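Local coordinates for protein TetR family transcriptional repressor LfrR (Mycobacterium smegmatis, PDB 2V57) that represses transcription of the lfrRA operon, which includes its own gene, by binding directly to the promoter region of lfrR-lfrA, at residues Q96-Y107 / W153-K164. Residues are numbered along the deposited sequence; the frame is centred on the assembly and turned at random.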
loop_
_atom_site.group_PDB
_atom_site.type_symbol
_atom_site.label_atom_id
_atom_site.label_comp_id
_atom_site.label_asym_id
_atom_site.label_seq_id
_atom_site.Cartn_x
_atom_site.Cartn_y
_atom_site.Cartn_z
ATOM N N GLN B 96 7.953 13.387 -4.686
ATOM C CA GLN B 96 6.858 12.465 -4.373
ATOM C C GLN B 96 6.487 12.431 -2.887
ATOM O O GLN B 96 5.309 12.295 -2.543
ATOM C CB GLN B 96 7.175 11.045 -4.874
ATOM C CG GLN B 96 7.529 11.017 -6.351
ATOM C CD GLN B 96 6.388 11.490 -7.247
ATOM O OE1 GLN B 96 5.305 10.907 -7.250
ATOM N NE2 GLN B 96 6.636 12.544 -8.019
ATOM N N LEU B 97 7.474 12.532 -2.001
ATOM C CA LEU B 97 7.168 12.569 -0.576
ATOM C C LEU B 97 6.250 13.763 -0.274
ATOM O O LEU B 97 5.342 13.675 0.562
ATOM C CB LEU B 97 8.439 12.640 0.275
ATOM C CG LEU B 97 8.286 12.374 1.772
ATOM C CD1 LEU B 97 7.794 10.954 2.075
ATOM C CD2 LEU B 97 9.607 12.673 2.523
ATOM N N ASP B 98 6.474 14.864 -0.984
ATOM C CA ASP B 98 5.754 16.099 -0.705
ATOM C C ASP B 98 4.282 16.044 -1.149
ATOM O O ASP B 98 3.511 16.951 -0.858
ATOM C CB ASP B 98 6.476 17.300 -1.330
ATOM C CG ASP B 98 7.790 17.638 -0.618
ATOM O OD1 ASP B 98 8.016 17.168 0.518
ATOM O OD2 ASP B 98 8.603 18.379 -1.205
ATOM N N LEU B 99 3.892 14.980 -1.837
ATOM C CA LEU B 99 2.492 14.794 -2.199
ATOM C C LEU B 99 1.673 14.525 -0.934
ATOM O O LEU B 99 0.475 14.791 -0.901
ATOM C CB LEU B 99 2.312 13.628 -3.192
ATOM C CG LEU B 99 2.983 13.710 -4.573
ATOM C CD1 LEU B 99 2.952 12.368 -5.303
ATOM C CD2 LEU B 99 2.331 14.798 -5.420
ATOM N N GLY B 100 2.310 13.970 0.095
ATOM C CA GLY B 100 1.636 13.729 1.357
ATOM C C GLY B 100 0.930 12.384 1.443
ATOM O O GLY B 100 0.899 11.615 0.482
ATOM N N PRO B 101 0.363 12.088 2.617
ATOM C CA PRO B 101 -0.233 10.784 2.900
ATOM C C PRO B 101 -1.500 10.469 2.106
ATOM O O PRO B 101 -1.974 9.348 2.233
ATOM C CB PRO B 101 -0.544 10.867 4.405
ATOM C CG PRO B 101 -0.657 12.339 4.674
ATOM C CD PRO B 101 0.413 12.938 3.820
ATOM N N ILE B 102 -2.045 11.394 1.316
ATOM C CA ILE B 102 -3.212 11.030 0.498
ATOM C C ILE B 102 -2.832 9.933 -0.504
ATOM O O ILE B 102 -3.672 9.149 -0.970
ATOM C CB ILE B 102 -3.851 12.251 -0.226
ATOM C CG1 ILE B 102 -5.260 11.899 -0.734
ATOM C CG2 ILE B 102 -2.954 12.757 -1.359
ATOM C CD1 ILE B 102 -6.260 11.642 0.405
ATOM N N VAL B 103 -1.547 9.853 -0.826
ATOM C CA VAL B 103 -1.075 8.797 -1.723
ATOM C C VAL B 103 -1.377 7.392 -1.179
ATOM O O VAL B 103 -1.627 6.475 -1.954
ATOM C CB VAL B 103 0.428 8.964 -2.075
ATOM C CG1 VAL B 103 0.910 7.820 -2.968
ATOM C CG2 VAL B 103 0.658 10.334 -2.731
ATOM N N LEU B 104 -1.382 7.231 0.144
ATOM C CA LEU B 104 -1.756 5.957 0.753
ATOM C C LEU B 104 -3.215 5.641 0.488
ATOM O O LEU B 104 -3.623 4.473 0.397
ATOM C CB LEU B 104 -1.543 6.000 2.268
ATOM C CG LEU B 104 -0.108 6.166 2.774
ATOM C CD1 LEU B 104 -0.131 6.613 4.227
ATOM C CD2 LEU B 104 0.671 4.861 2.618
ATOM N N PHE B 105 -4.020 6.689 0.397
ATOM C CA PHE B 105 -5.445 6.492 0.159
ATOM C C PHE B 105 -5.678 6.093 -1.302
ATOM O O PHE B 105 -6.459 5.175 -1.576
ATOM C CB PHE B 105 -6.236 7.753 0.557
ATOM C CG PHE B 105 -7.750 7.609 0.469
ATOM C CD1 PHE B 105 -8.498 7.266 1.578
ATOM C CD2 PHE B 105 -8.420 7.885 -0.718
ATOM C CE1 PHE B 105 -9.890 7.165 1.511
ATOM C CE2 PHE B 105 -9.811 7.783 -0.792
ATOM C CZ PHE B 105 -10.543 7.418 0.328
ATOM N N VAL B 106 -4.986 6.743 -2.243
ATOM C CA VAL B 106 -5.304 6.520 -3.658
ATOM C C VAL B 106 -4.467 5.462 -4.391
ATOM O O VAL B 106 -4.848 5.018 -5.466
ATOM C CB VAL B 106 -5.294 7.834 -4.486
ATOM C CG1 VAL B 106 -6.227 8.872 -3.843
ATOM C CG2 VAL B 106 -3.866 8.378 -4.640
ATOM N N TYR B 107 -3.348 5.046 -3.809
ATOM C CA TYR B 107 -2.432 4.136 -4.507
ATOM C C TYR B 107 -3.090 2.879 -5.093
ATOM O O TYR B 107 -2.921 2.587 -6.272
ATOM C CB TYR B 107 -1.260 3.742 -3.601
ATOM C CG TYR B 107 -0.235 2.878 -4.311
ATOM C CD1 TYR B 107 0.659 3.431 -5.230
ATOM C CD2 TYR B 107 -0.164 1.519 -4.067
ATOM C CE1 TYR B 107 1.586 2.642 -5.892
ATOM C CE2 TYR B 107 0.770 0.723 -4.717
ATOM C CZ TYR B 107 1.643 1.288 -5.627
ATOM O OH TYR B 107 2.573 0.487 -6.272
ATOM N N TRP B 153 7.535 2.647 -4.981
ATOM C CA TRP B 153 6.286 3.135 -4.414
ATOM C C TRP B 153 6.007 2.543 -3.037
ATOM O O TRP B 153 5.414 3.199 -2.191
ATOM C CB TRP B 153 5.129 2.906 -5.399
ATOM C CG TRP B 153 5.105 4.022 -6.365
ATOM C CD1 TRP B 153 5.353 3.963 -7.696
ATOM C CD2 TRP B 153 4.910 5.415 -6.048
ATOM N NE1 TRP B 153 5.283 5.219 -8.237
ATOM C CE2 TRP B 153 5.000 6.126 -7.251
ATOM C CE3 TRP B 153 4.625 6.111 -4.870
ATOM C CZ2 TRP B 153 4.839 7.522 -7.316
ATOM C CZ3 TRP B 153 4.463 7.491 -4.927
ATOM C CH2 TRP B 153 4.566 8.180 -6.154
ATOM N N ALA B 154 6.447 1.309 -2.793
ATOM C CA ALA B 154 6.261 0.746 -1.461
ATOM C C ALA B 154 7.097 1.507 -0.430
ATOM O O ALA B 154 6.633 1.786 0.682
ATOM C CB ALA B 154 6.563 -0.750 -1.441
ATOM N N LEU B 155 8.324 1.860 -0.812
ATOM C CA LEU B 155 9.190 2.600 0.070
ATOM C C LEU B 155 8.637 4.011 0.270
ATOM O O LEU B 155 8.726 4.548 1.360
ATOM C CB LEU B 155 10.627 2.657 -0.456
ATOM C CG LEU B 155 11.484 1.391 -0.429
ATOM C CD1 LEU B 155 12.840 1.637 -1.109
ATOM C CD2 LEU B 155 11.702 0.934 0.990
ATOM N N MET B 156 8.100 4.618 -0.784
ATOM C CA MET B 156 7.499 5.935 -0.639
ATOM C C MET B 156 6.399 5.883 0.418
ATOM O O MET B 156 6.273 6.783 1.239
ATOM C CB MET B 156 6.934 6.460 -1.957
ATOM C CG MET B 156 7.996 6.856 -3.002
ATOM S SD MET B 156 9.176 8.085 -2.411
ATOM C CE MET B 156 8.061 9.259 -1.631
ATOM N N GLN B 157 5.606 4.825 0.400
ATOM C CA GLN B 157 4.496 4.745 1.346
ATOM C C GLN B 157 4.966 4.451 2.767
ATOM O O GLN B 157 4.350 4.907 3.735
ATOM C CB GLN B 157 3.451 3.769 0.852
ATOM C CG GLN B 157 2.830 4.298 -0.439
ATOM C CD GLN B 157 1.881 3.327 -1.065
ATOM O OE1 GLN B 157 0.710 3.259 -0.684
ATOM N NE2 GLN B 157 2.373 2.558 -2.034
ATOM N N ALA B 158 6.079 3.733 2.897
ATOM C CA ALA B 158 6.721 3.611 4.197
ATOM C C ALA B 158 7.087 5.023 4.669
ATOM O O ALA B 158 7.003 5.340 5.863
ATOM C CB ALA B 158 7.957 2.747 4.101
ATOM N N GLY B 159 7.511 5.853 3.716
ATOM C CA GLY B 159 7.830 7.239 3.989
ATOM C C GLY B 159 6.627 8.032 4.476
ATOM O O GLY B 159 6.735 8.745 5.463
ATOM N N TYR B 160 5.487 7.931 3.789
ATOM C CA TYR B 160 4.298 8.655 4.262
ATOM C C TYR B 160 3.881 8.200 5.656
ATOM O O TYR B 160 3.421 9.004 6.471
ATOM C CB TYR B 160 3.104 8.512 3.318
ATOM C CG TYR B 160 3.388 8.901 1.891
ATOM C CD1 TYR B 160 3.762 10.200 1.558
ATOM C CD2 TYR B 160 3.266 7.969 0.871
ATOM C CE1 TYR B 160 4.018 10.546 0.252
ATOM C CE2 TYR B 160 3.528 8.302 -0.434
ATOM C CZ TYR B 160 3.911 9.592 -0.741
ATOM O OH TYR B 160 4.164 9.923 -2.048
ATOM N N GLU B 161 4.012 6.904 5.920
ATOM C CA GLU B 161 3.642 6.354 7.222
ATOM C C GLU B 161 4.561 6.890 8.301
ATOM O O GLU B 161 4.105 7.293 9.374
ATOM C CB GLU B 161 3.709 4.825 7.217
ATOM C CG GLU B 161 2.936 4.157 6.101
ATOM C CD GLU B 161 1.522 3.817 6.487
ATOM O OE1 GLU B 161 0.882 4.637 7.179
ATOM O OE2 GLU B 161 1.054 2.719 6.101
ATOM N N ALA B 162 5.862 6.877 8.024
ATOM C CA ALA B 162 6.846 7.375 8.976
ATOM C C ALA B 162 6.574 8.845 9.294
ATOM O O ALA B 162 6.767 9.294 10.428
ATOM C CB ALA B 162 8.257 7.203 8.428
ATOM N N ALA B 163 6.107 9.571 8.288
ATOM C CA ALA B 163 5.823 10.999 8.415
ATOM C C ALA B 163 4.603 11.264 9.292
ATOM O O ALA B 163 4.574 12.237 10.034
ATOM C CB ALA B 163 5.628 11.610 7.068
ATOM N N LYS B 164 3.588 10.415 9.188
ATOM C CA LYS B 164 2.456 10.505 10.102
ATOM C C LYS B 164 2.920 10.189 11.527
ATOM O O LYS B 164 2.334 10.669 12.500
ATOM C CB LYS B 164 1.323 9.560 9.678
ATOM C CG LYS B 164 0.821 9.775 8.261
ATOM C CD LYS B 164 -0.286 8.789 7.886
ATOM C CE LYS B 164 -1.667 9.410 8.064
ATOM N NZ LYS B 164 -2.724 8.657 7.329
HETATM O O HOH W 1 -3.571 8.556 4.493
#
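Tyr160 fills the bend between helices 85-97 and 102-106, where a flat ring ending in a hydroxyl fits closely. Its OH donates to Gln96 O at 2.7 Å, from above the carbonyl plane; Leu99 N reaches the same oxygen from the opposite face, so two donors grip this one carbonyl. Gly100 O lies 3.2 Å above the Tyr160 ring plane, offset toward the rim, with Met156 O on the opposite face. At Gly100 (phi 88°) a side chain would jam against the preceding carbonyl O, which calls for glycine. Val103 adds a compact branched wall, its CB 3.6 Å from Tyr160 CE2. The bent chain of Met156 lays its flexible methyl end CE against the backbone of Leu97.

The Gln157 amide bonds back to Trp153 O and sets NE2 over the centre of the Tyr107 ring, 3.3 Å above its plane. With CG anti to the backbone N (chi1 -176°), the Tyr107 ring reaches helix 147-164, its CE1 meeting Trp153 CB at 3.6 Å. Leu104 is a knob among Gln157, Tyr160, Glu161 and Lys164; its branched apolar end parts, CD2 to Gln157 CB (3.5 Å) and CD1 to Tyr160 CB (3.9 Å).

Exposed Lys164 is looser: its CD passes Pro101 CB at 4.1 Å, while NZ bonds Ala28 O and, through a water, Pro101 O.

In this C-terminal ligand-binding and dimerisation domain, helix 56-77 packs on Gln96 and Leu99, helix 169-182 on Leu97; Tyr108 of the second subunit bonds Gln157 OE1, and helix 11-27 of the DNA-binding domain meets Ile102, near the domain junction.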